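Local structure of tyrosinase (Burkholderia thailandensis, 5ZRD) at residues S13-Y21 against P130-E139. The protein hydroxylates monophenols to catechols and oxidises these at a dicopper centre, producing catechol derivatives efficiently at acidic pH. Sequence-based numbering, arbitrary orientation.
Sequences SVRDLQKRY and PSILTQEKFE
Y21 and F138 bring their rings together obliquely, with planes at 43° and centroids 5.6 Å apart. The closest approach is Y21 CE2 to F138 CZ at 3.9 Å, and the two side chains run past each other in opposite senses. The Y21 ring reaches across because its CG stands anti to the backbone N (chi1 -178°). Q135 NE2 lies at the edge of the F138 ring, in its plane, and donates to K137 O at 2.8 Å; that bond, with a C=O...N angle of 164°, fixes the rotation of the amide. On the helix, K19 CD lies over one face of the R15 guanidinium, offset toward its rim, and R15 makes a cation-pi contact with Y123.

The Q18 side chain, extended from its helix, points its amide group at the turn 131-133, beside the I132 methyl CG2 and the S131 hydroxyl. In fold terms, the N-terminal helix 14-22, begun by S13 as N-cap through weak bonds from R15 N and D16 N, packs against a loop of the tyrosinase central domain that leads into the hairpin 137-140/143-146. Helix 27-41 joins in, with L29 touching both Y21 and I132 and V33 touching F138.

Nearer the start of the helix the contact is apolar. V14 CG1 sits 3.9 Å from P130 CG, while its CG2 faces I132 CG2 at 4.3 Å and L133 CD2 at 4.5 Å. F318 of helix 315-334, which also carries the copper ligand H320, touches both V14 and L133; the L133 side chain remains about 14 Å from a bound copper.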
ATOM      1  N   SER A  13       8.454 -46.565  20.363  1.00 30.93           N
ATOM      2  CA  SER A  13       7.569 -46.829  19.241  1.00 36.97           C
ATOM      3  C   SER A  13       6.128 -47.015  19.739  1.00 37.05           C
ATOM      4  O   SER A  13       5.892 -47.823  20.637  1.00 38.70           O
ATOM      5  CB  SER A  13       8.023 -48.037  18.470  1.00 36.41           C
ATOM      6  OG  SER A  13       6.979 -48.527  17.643  1.00 41.21           O
ATOM      7  N   VAL A  14       5.182 -46.297  19.119  1.00 39.13           N
ATOM      8  CA  VAL A  14       3.773 -46.364  19.484  1.00 43.17           C
ATOM      9  C   VAL A  14       3.274 -47.801  19.309  1.00 40.38           C
ATOM     10  O   VAL A  14       2.455 -48.286  20.087  1.00 42.87           O
ATOM     11  CB  VAL A  14       2.913 -45.352  18.696  1.00 48.69           C
ATOM     12  CG1 VAL A  14       2.216 -45.973  17.501  1.00 47.74           C
ATOM     13  CG2 VAL A  14       1.870 -44.713  19.598  1.00 57.90           C
ATOM     14  N   ARG A  15       3.772 -48.475  18.298  1.00 38.13           N
ATOM     15  CA  ARG A  15       3.360 -49.819  18.055  1.00 41.65           C
ATOM     16  C   ARG A  15       3.777 -50.695  19.240  1.00 50.57           C
ATOM     17  O   ARG A  15       3.020 -51.602  19.641  1.00 46.41           O
ATOM     18  CB  ARG A  15       3.971 -50.346  16.762  1.00 39.41           C
ATOM     19  CG  ARG A  15       3.883 -51.853  16.605  1.00 44.40           C
ATOM     20  CD  ARG A  15       2.458 -52.316  16.454  1.00 48.48           C
ATOM     21  NE  ARG A  15       2.424 -53.716  16.071  1.00 49.89           N
ATOM     22  CZ  ARG A  15       1.423 -54.541  16.349  1.00 52.21           C
ATOM     23  NH1 ARG A  15       1.614 -55.845  16.254  1.00 57.75           N
ATOM     24  NH2 ARG A  15       0.256 -54.069  16.745  1.00 49.25           N
ATOM     25  N   ASP A  16       4.971 -50.438  19.777  1.00 48.70           N
ATOM     26  CA  ASP A  16       5.463 -51.186  20.923  1.00 51.10           C
ATOM     27  C   ASP A  16       4.581 -50.922  22.164  1.00 49.92           C
ATOM     28  O   ASP A  16       4.371 -51.850  22.950  1.00 45.56           O
ATOM     29  CB  ASP A  16       6.955 -50.844  21.186  1.00 58.49           C
ATOM     30  CG  ASP A  16       7.544 -51.565  22.394  1.00 56.41           C
ATOM     31  OD1 ASP A  16       7.532 -52.808  22.369  1.00 63.33           O
ATOM     32  OD2 ASP A  16       8.028 -50.883  23.339  1.00 49.69           O
ATOM     33  N   LEU A  17       4.092 -49.681  22.348  1.00 44.91           N
ATOM     34  CA  LEU A  17       3.247 -49.351  23.502  1.00 46.12           C
ATOM     35  C   LEU A  17       1.898 -50.084  23.396  1.00 51.30           C
ATOM     36  O   LEU A  17       1.292 -50.419  24.413  1.00 46.53           O
ATOM     37  CB  LEU A  17       3.052 -47.836  23.587  1.00 46.71           C
ATOM     38  CG  LEU A  17       4.313 -46.997  23.838  1.00 52.39           C
ATOM     39  CD1 LEU A  17       3.967 -45.587  24.286  1.00 48.63           C
ATOM     40  CD2 LEU A  17       5.233 -47.632  24.871  1.00 53.77           C
ATOM     41  N   GLN A  18       1.436 -50.346  22.174  1.00 49.84           N
ATOM     42  CA  GLN A  18       0.132 -50.929  21.964  1.00 52.34           C
ATOM     43  C   GLN A  18       0.216 -52.438  22.191  1.00 55.70           C
ATOM     44  O   GLN A  18      -0.771 -53.061  22.530  1.00 55.94           O
ATOM     45  CB  GLN A  18      -0.384 -50.641  20.555  1.00 51.67           C
ATOM     46  CG  GLN A  18      -1.885 -50.870  20.395  1.00 51.86           C
ATOM     47  CD  GLN A  18      -2.422 -50.529  19.021  1.00 51.32           C
ATOM     48  OE1 GLN A  18      -3.544 -50.880  18.681  1.00 57.00           O
ATOM     49  NE2 GLN A  18      -1.636 -49.841  18.207  1.00 46.84           N
ATOM     50  N   LYS A  19       1.383 -53.005  21.950  1.00 55.89           N
ATOM     51  CA  LYS A  19       1.605 -54.426  22.133  1.00 55.44           C
ATOM     52  C   LYS A  19       1.719 -54.718  23.634  1.00 55.41           C
ATOM     53  O   LYS A  19       1.160 -55.663  24.142  1.00 55.55           O
ATOM     54  CB  LYS A  19       2.878 -54.851  21.392  1.00 57.53           C
ATOM     55  CG  LYS A  19       2.656 -55.655  20.115  1.00 60.76           C
ATOM     56  CD  LYS A  19       3.811 -55.592  19.125  1.00 64.74           C
ATOM     57  CE  LYS A  19       5.183 -55.704  19.760  1.00 69.95           C
ATOM     58  NZ  LYS A  19       6.221 -55.081  18.908  1.00 73.52           N
ATOM     59  N   ARG A  20       2.478 -53.896  24.335  1.00 60.24           N
ATOM     60  CA  ARG A  20       2.534 -53.971  25.790  1.00 56.82           C
ATOM     61  C   ARG A  20       1.101 -53.906  26.354  1.00 58.75           C
ATOM     62  O   ARG A  20       0.717 -54.792  27.118  1.00 60.52           O
ATOM     63  CB  ARG A  20       3.518 -52.919  26.321  1.00 52.35           C
ATOM     64  CG  ARG A  20       4.970 -53.284  26.034  1.00 53.23           C
ATOM     65  CD  ARG A  20       5.955 -52.137  26.089  1.00 59.20           C
ATOM     66  NE  ARG A  20       6.685 -52.052  27.345  1.00 77.67           N
ATOM     67  CZ  ARG A  20       8.013 -52.140  27.472  1.00 87.75           C
ATOM     68  NH1 ARG A  20       8.779 -52.393  26.422  1.00 77.17           N
ATOM     69  NH2 ARG A  20       8.570 -51.950  28.658  1.00 83.64           N
ATOM     70  N   TYR A  21       0.283 -52.930  25.940  1.00 58.08           N
ATOM     71  CA  TYR A  21      -1.143 -52.871  26.357  1.00 53.91           C
ATOM     72  C   TYR A  21      -1.886 -54.175  26.009  1.00 56.79           C
ATOM     73  O   TYR A  21      -2.605 -54.689  26.847  1.00 52.77           O
ATOM     74  CB  TYR A  21      -1.868 -51.680  25.718  1.00 53.48           C
ATOM     75  CG  TYR A  21      -3.320 -51.516  26.115  1.00 51.50           C
ATOM     76  CD1 TYR A  21      -4.332 -52.280  25.541  1.00 53.20           C
ATOM     77  CD2 TYR A  21      -3.684 -50.586  27.070  1.00 49.09           C
ATOM     78  CE1 TYR A  21      -5.663 -52.115  25.905  1.00 51.98           C
ATOM     79  CE2 TYR A  21      -5.008 -50.402  27.439  1.00 52.01           C
ATOM     80  CZ  TYR A  21      -5.998 -51.176  26.869  1.00 50.84           C
ATOM     81  OH  TYR A  21      -7.284 -50.963  27.259  1.00 50.10           O
ATOM     82  N   PRO A 130      -0.819 -48.028  13.006  1.00 38.68           N
ATOM     83  CA  PRO A 130      -1.246 -48.714  14.240  1.00 41.55           C
ATOM     84  C   PRO A 130      -2.665 -48.293  14.641  1.00 38.50           C
ATOM     85  O   PRO A 130      -2.949 -47.096  14.598  1.00 40.46           O
ATOM     86  CB  PRO A 130      -0.215 -48.255  15.292  1.00 39.74           C
ATOM     87  CG  PRO A 130       1.046 -48.089  14.485  1.00 40.54           C
ATOM     88  CD  PRO A 130       0.558 -47.531  13.154  1.00 39.40           C
ATOM     89  N   SER A 131      -3.515 -49.241  15.054  1.00 40.83           N
ATOM     90  CA  SER A 131      -4.955 -48.926  15.303  1.00 42.26           C
ATOM     91  C   SER A 131      -5.124 -47.978  16.504  1.00 37.40           C
ATOM     92  O   SER A 131      -6.142 -47.307  16.595  1.00 38.48           O
ATOM     93  CB  SER A 131      -5.772 -50.164  15.487  1.00 42.98           C
ATOM     94  OG  SER A 131      -5.288 -50.894  16.607  1.00 47.52           O
ATOM     95  N   ILE A 132      -4.148 -47.851  17.401  1.00 34.05           N
ATOM     96  CA  ILE A 132      -4.335 -46.892  18.522  1.00 34.23           C
ATOM     97  C   ILE A 132      -4.491 -45.481  17.953  1.00 32.20           C
ATOM     98  O   ILE A 132      -5.142 -44.676  18.581  1.00 35.22           O
ATOM     99  CB  ILE A 132      -3.210 -46.956  19.581  1.00 38.20           C
ATOM    100  CG1 ILE A 132      -3.447 -46.000  20.755  1.00 42.71           C
ATOM    101  CG2 ILE A 132      -1.853 -46.685  18.953  1.00 40.76           C
ATOM    102  CD1 ILE A 132      -4.749 -46.210  21.471  1.00 43.59           C
ATOM    103  N   LEU A 133      -3.887 -45.181  16.798  1.00 37.83           N
ATOM    104  CA  LEU A 133      -3.974 -43.837  16.162  1.00 35.54           C
ATOM    105  C   LEU A 133      -5.242 -43.708  15.308  1.00 34.58           C
ATOM    106  O   LEU A 133      -5.554 -42.603  14.901  1.00 37.38           O
ATOM    107  CB  LEU A 133      -2.754 -43.587  15.266  1.00 36.67           C
ATOM    108  CG  LEU A 133      -1.379 -43.651  15.927  1.00 36.34           C
ATOM    109  CD1 LEU A 133      -0.287 -43.246  14.937  1.00 35.17           C
ATOM    110  CD2 LEU A 133      -1.331 -42.777  17.163  1.00 38.46           C
ATOM    111  N   THR A 134      -5.928 -44.795  14.979  1.00 35.31           N
ATOM    112  CA  THR A 134      -7.131 -44.674  14.109  1.00 41.33           C
ATOM    113  C   THR A 134      -8.441 -45.076  14.812  1.00 45.56           C
ATOM    114  O   THR A 134      -9.496 -44.621  14.383  1.00 43.67           O
ATOM    115  CB  THR A 134      -6.982 -45.519  12.844  1.00 39.02           C
ATOM    116  OG1 THR A 134      -6.806 -46.894  13.203  1.00 39.67           O
ATOM    117  CG2 THR A 134      -5.808 -45.044  12.015  1.00 41.35           C
ATOM    118  N   GLN A 135      -8.395 -45.896  15.864  1.00 43.17           N
ATOM    119  CA  GLN A 135      -9.625 -46.476  16.437  1.00 47.69           C
ATOM    120  C   GLN A 135     -10.473 -45.396  17.124  1.00 44.60           C
ATOM    121  O   GLN A 135      -9.948 -44.359  17.593  1.00 41.72           O
ATOM    122  CB  GLN A 135      -9.297 -47.615  17.406  1.00 44.68           C
ATOM    123  CG  GLN A 135      -8.748 -47.107  18.730  1.00 48.03           C
ATOM    124  CD  GLN A 135      -8.077 -48.192  19.532  1.00 46.61           C
ATOM    125  OE1 GLN A 135      -7.392 -49.043  18.979  1.00 49.66           O
ATOM    126  NE2 GLN A 135      -8.272 -48.163  20.843  1.00 47.21           N
ATOM    127  N   GLU A 136     -11.780 -45.708  17.206  1.00 43.70           N
ATOM    128  CA  GLU A 136     -12.858 -44.786  17.632  1.00 44.74           C
ATOM    129  C   GLU A 136     -12.798 -44.523  19.129  1.00 40.37           C
ATOM    130  O   GLU A 136     -13.094 -43.408  19.566  1.00 38.42           O
ATOM    131  CB  GLU A 136     -14.249 -45.335  17.307  1.00 52.73           C
ATOM    132  CG  GLU A 136     -14.615 -45.198  15.833  1.00 64.53           C
ATOM    133  CD  GLU A 136     -16.093 -45.320  15.490  1.00 78.22           C
ATOM    134  OE1 GLU A 136     -16.911 -45.709  16.388  1.00 76.37           O
ATOM    135  OE2 GLU A 136     -16.426 -45.015  14.321  1.00 80.35           O
ATOM    136  N   LYS A 137     -12.406 -45.544  19.878  1.00 41.84           N
ATOM    137  CA  LYS A 137     -12.616 -45.574  21.322  1.00 48.63           C
ATOM    138  C   LYS A 137     -11.341 -45.948  22.068  1.00 46.09           C
ATOM    139  O   LYS A 137     -10.392 -46.492  21.499  1.00 42.75           O
ATOM    140  CB  LYS A 137     -13.678 -46.619  21.674  1.00 53.54           C
ATOM    141  CG  LYS A 137     -15.057 -46.332  21.099  1.00 54.26           C
ATOM    142  CD  LYS A 137     -15.601 -44.985  21.504  1.00 54.30           C
ATOM    143  CE  LYS A 137     -16.997 -44.753  20.974  1.00 61.14           C
ATOM    144  NZ  LYS A 137     -17.505 -43.420  21.379  1.00 63.44           N
ATOM    145  N   PHE A 138     -11.371 -45.664  23.360  1.00 45.05           N
ATOM    146  CA  PHE A 138     -10.350 -46.162  24.264  1.00 45.50           C
ATOM    147  C   PHE A 138     -10.960 -46.367  25.661  1.00 49.65           C
ATOM    148  O   PHE A 138     -11.816 -45.585  26.087  1.00 46.06           O
ATOM    149  CB  PHE A 138      -9.188 -45.163  24.305  1.00 44.04           C
ATOM    150  CG  PHE A 138      -7.950 -45.700  24.968  1.00 40.75           C
ATOM    151  CD1 PHE A 138      -7.174 -46.658  24.332  1.00 39.29           C
ATOM    152  CD2 PHE A 138      -7.567 -45.249  26.230  1.00 44.69           C
ATOM    153  CE1 PHE A 138      -6.067 -47.195  24.971  1.00 41.07           C
ATOM    154  CE2 PHE A 138      -6.437 -45.760  26.855  1.00 39.46           C
ATOM    155  CZ  PHE A 138      -5.690 -46.728  26.218  1.00 40.50           C
ATOM    156  N   GLU A 139     -10.471 -47.365  26.393  1.00 54.44           N
ATOM    157  CA  GLU A 139     -10.853 -47.571  27.804  1.00 53.51           C
ATOM    158  C   GLU A 139      -9.839 -46.873  28.730  1.00 57.10           C
ATOM    159  O   GLU A 139      -8.687 -47.311  28.893  1.00 54.91           O
ATOM    160  CB  GLU A 139     -10.963 -49.072  28.085  1.00 57.39           C
ATOM    161  CG  GLU A 139     -11.797 -49.423  29.311  1.00 68.30           C
ATOM    162  CD  GLU A 139     -13.284 -49.066  29.298  1.00 75.09           C
ATOM    163  OE1 GLU A 139     -13.788 -48.521  28.284  1.00 70.74           O
ATOM    164  OE2 GLU A 139     -13.938 -49.319  30.330  1.00 85.34           O
TER